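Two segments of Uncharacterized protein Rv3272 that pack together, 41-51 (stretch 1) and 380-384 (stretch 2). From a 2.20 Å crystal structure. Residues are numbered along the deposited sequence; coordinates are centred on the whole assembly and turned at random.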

# COMPACT_ATOMS: atom_id res chain seq x y z
N VAL A 41 -11.51 8.34 20.04
CA VAL A 41 -12.04 7.83 21.29
C VAL A 41 -10.94 7.03 21.99
O VAL A 41 -10.55 5.96 21.51
CB VAL A 41 -13.28 6.96 21.06
CG1 VAL A 41 -13.77 6.35 22.37
CG2 VAL A 41 -14.40 7.77 20.37
N GLU A 42 -10.42 7.54 23.10
CA GLU A 42 -9.29 6.89 23.77
C GLU A 42 -9.66 6.38 25.15
O GLU A 42 -10.62 6.85 25.77
CB GLU A 42 -8.10 7.85 23.87
CG GLU A 42 -7.81 8.61 22.57
CD GLU A 42 -6.60 9.54 22.67
OE1 GLU A 42 -6.74 10.73 22.29
OE2 GLU A 42 -5.52 9.10 23.11
N ALA A 43 -8.90 5.40 25.63
CA ALA A 43 -9.03 4.91 26.99
C ALA A 43 -8.63 6.02 27.94
O ALA A 43 -7.89 6.92 27.55
CB ALA A 43 -8.16 3.67 27.20
N PRO A 44 -9.17 5.99 29.18
CA PRO A 44 -8.83 7.02 30.18
C PRO A 44 -7.32 7.18 30.29
O PRO A 44 -6.61 6.18 30.41
CB PRO A 44 -9.42 6.45 31.47
CG PRO A 44 -10.59 5.68 31.01
CD PRO A 44 -10.17 5.05 29.70
N GLY A 45 -6.84 8.42 30.24
CA GLY A 45 -5.41 8.66 30.35
C GLY A 45 -4.74 8.75 29.00
O GLY A 45 -3.55 9.10 28.91
N GLY A 46 -5.48 8.43 27.94
CA GLY A 46 -4.94 8.45 26.59
C GLY A 46 -4.53 7.12 25.98
O GLY A 46 -4.34 6.13 26.67
N GLU A 47 -4.38 7.12 24.65
CA GLU A 47 -3.95 5.95 23.90
C GLU A 47 -2.53 5.56 24.32
O GLU A 47 -1.69 6.42 24.59
CB GLU A 47 -4.00 6.25 22.40
CG GLU A 47 -3.63 5.09 21.49
CD GLU A 47 -3.50 5.50 20.01
OE1 GLU A 47 -4.13 6.50 19.60
OE2 GLU A 47 -2.77 4.81 19.26
N ALA A 48 -2.25 4.26 24.37
CA ALA A 48 -0.94 3.79 24.83
C ALA A 48 0.21 4.25 23.93
O ALA A 48 1.33 4.47 24.39
CB ALA A 48 -0.94 2.27 24.94
N ALA A 49 -0.07 4.40 22.64
CA ALA A 49 0.95 4.80 21.67
C ALA A 49 1.50 6.21 21.92
O ALA A 49 2.51 6.59 21.34
CB ALA A 49 0.40 4.70 20.26
N ARG A 50 0.80 6.99 22.74
CA ARG A 50 1.29 8.31 23.13
C ARG A 50 2.59 8.20 23.92
O ARG A 50 3.42 9.10 23.90
CB ARG A 50 0.25 9.06 23.97
CG ARG A 50 -0.93 9.65 23.19
CD ARG A 50 -1.92 10.30 24.16
NE ARG A 50 -3.13 10.78 23.51
CZ ARG A 50 -3.29 12.01 23.03
NH1 ARG A 50 -2.31 12.90 23.13
NH2 ARG A 50 -4.43 12.36 22.46
N GLN A 51 2.75 7.08 24.63
CA GLN A 51 3.86 6.94 25.56
C GLN A 51 5.09 6.31 24.90
O GLN A 51 6.22 6.52 25.36
CB GLN A 51 3.44 6.08 26.76
CG GLN A 51 2.29 6.66 27.61
CD GLN A 51 2.54 8.09 28.08
OE1 GLN A 51 2.26 9.05 27.35
NE2 GLN A 51 3.05 8.24 29.29
N PRO A 380 -1.43 17.22 17.22
CA PRO A 380 -2.37 16.25 17.78
C PRO A 380 -3.08 16.82 19.00
O PRO A 380 -2.52 17.70 19.66
CB PRO A 380 -1.48 15.07 18.16
CG PRO A 380 -0.10 15.65 18.26
CD PRO A 380 -0.05 16.72 17.23
N PRO A 381 -4.29 16.33 19.30
CA PRO A 381 -5.00 16.70 20.53
C PRO A 381 -4.35 16.10 21.77
O PRO A 381 -3.78 15.01 21.69
CB PRO A 381 -6.39 16.10 20.33
CG PRO A 381 -6.13 14.88 19.49
CD PRO A 381 -5.02 15.29 18.54
N THR A 382 -4.45 16.78 22.91
CA THR A 382 -4.09 16.16 24.18
C THR A 382 -5.18 15.14 24.52
O THR A 382 -6.30 15.23 24.03
CB THR A 382 -3.95 17.21 25.31
OG1 THR A 382 -5.18 17.94 25.47
CG2 THR A 382 -2.83 18.18 25.00
N ALA A 383 -4.84 14.15 25.33
CA ALA A 383 -5.79 13.10 25.67
C ALA A 383 -7.04 13.66 26.36
O ALA A 383 -6.94 14.26 27.43
CB ALA A 383 -5.11 12.06 26.54
N GLY A 384 -8.20 13.48 25.75
CA GLY A 384 -9.45 13.88 26.36
C GLY A 384 -9.74 15.37 26.25
O GLY A 384 -10.63 15.88 26.93

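The contact turns on one arginine whose guanidinium is shared between two accepting groups, the carboxylate of E42 and the carbonyl O of P381. The CA-to-CB bond of R50 points toward the second stretch, and its NH1 and NH2 both donate to the carbonyl O of P381, at 2.9 Å and 2.8 Å. The oxygen lies at the edge of the guanidinium, near its plane, so a single acceptor can take both hydrogens, though angles of 142° and 148° show the bend that such sharing costs.

Within its own stretch, R50 meets E42 far more squarely: NH2 reaches E42 OE1 at 2.8 Å and NE reaches E42 OE2 at 2.9 Å, both nearly linear, in a salt bridge, while the same NH2 also donates across to P381 O. E42 OE2 also accepts from the backbone N of E47 at 2.8 Å, while OE1 has a further partner elsewhere in the structure, so neither carboxylate oxygen of this buried residue goes unsatisfied.

A383 supplies most of the second stretch's packing. Its N sits over one face of the guanidinium, 3.4 Å from R50 NH2, but both are donors and no hydrogen bond forms. Its CB lies 3.6 Å from G46 CA, at the end of the type II turn from A43 to G46, which is closed by G46 N to A43 O at 2.9 Å. A CB on G46 would fall 3.0 Å from A383 CB, and its backbone angles independently call for glycine.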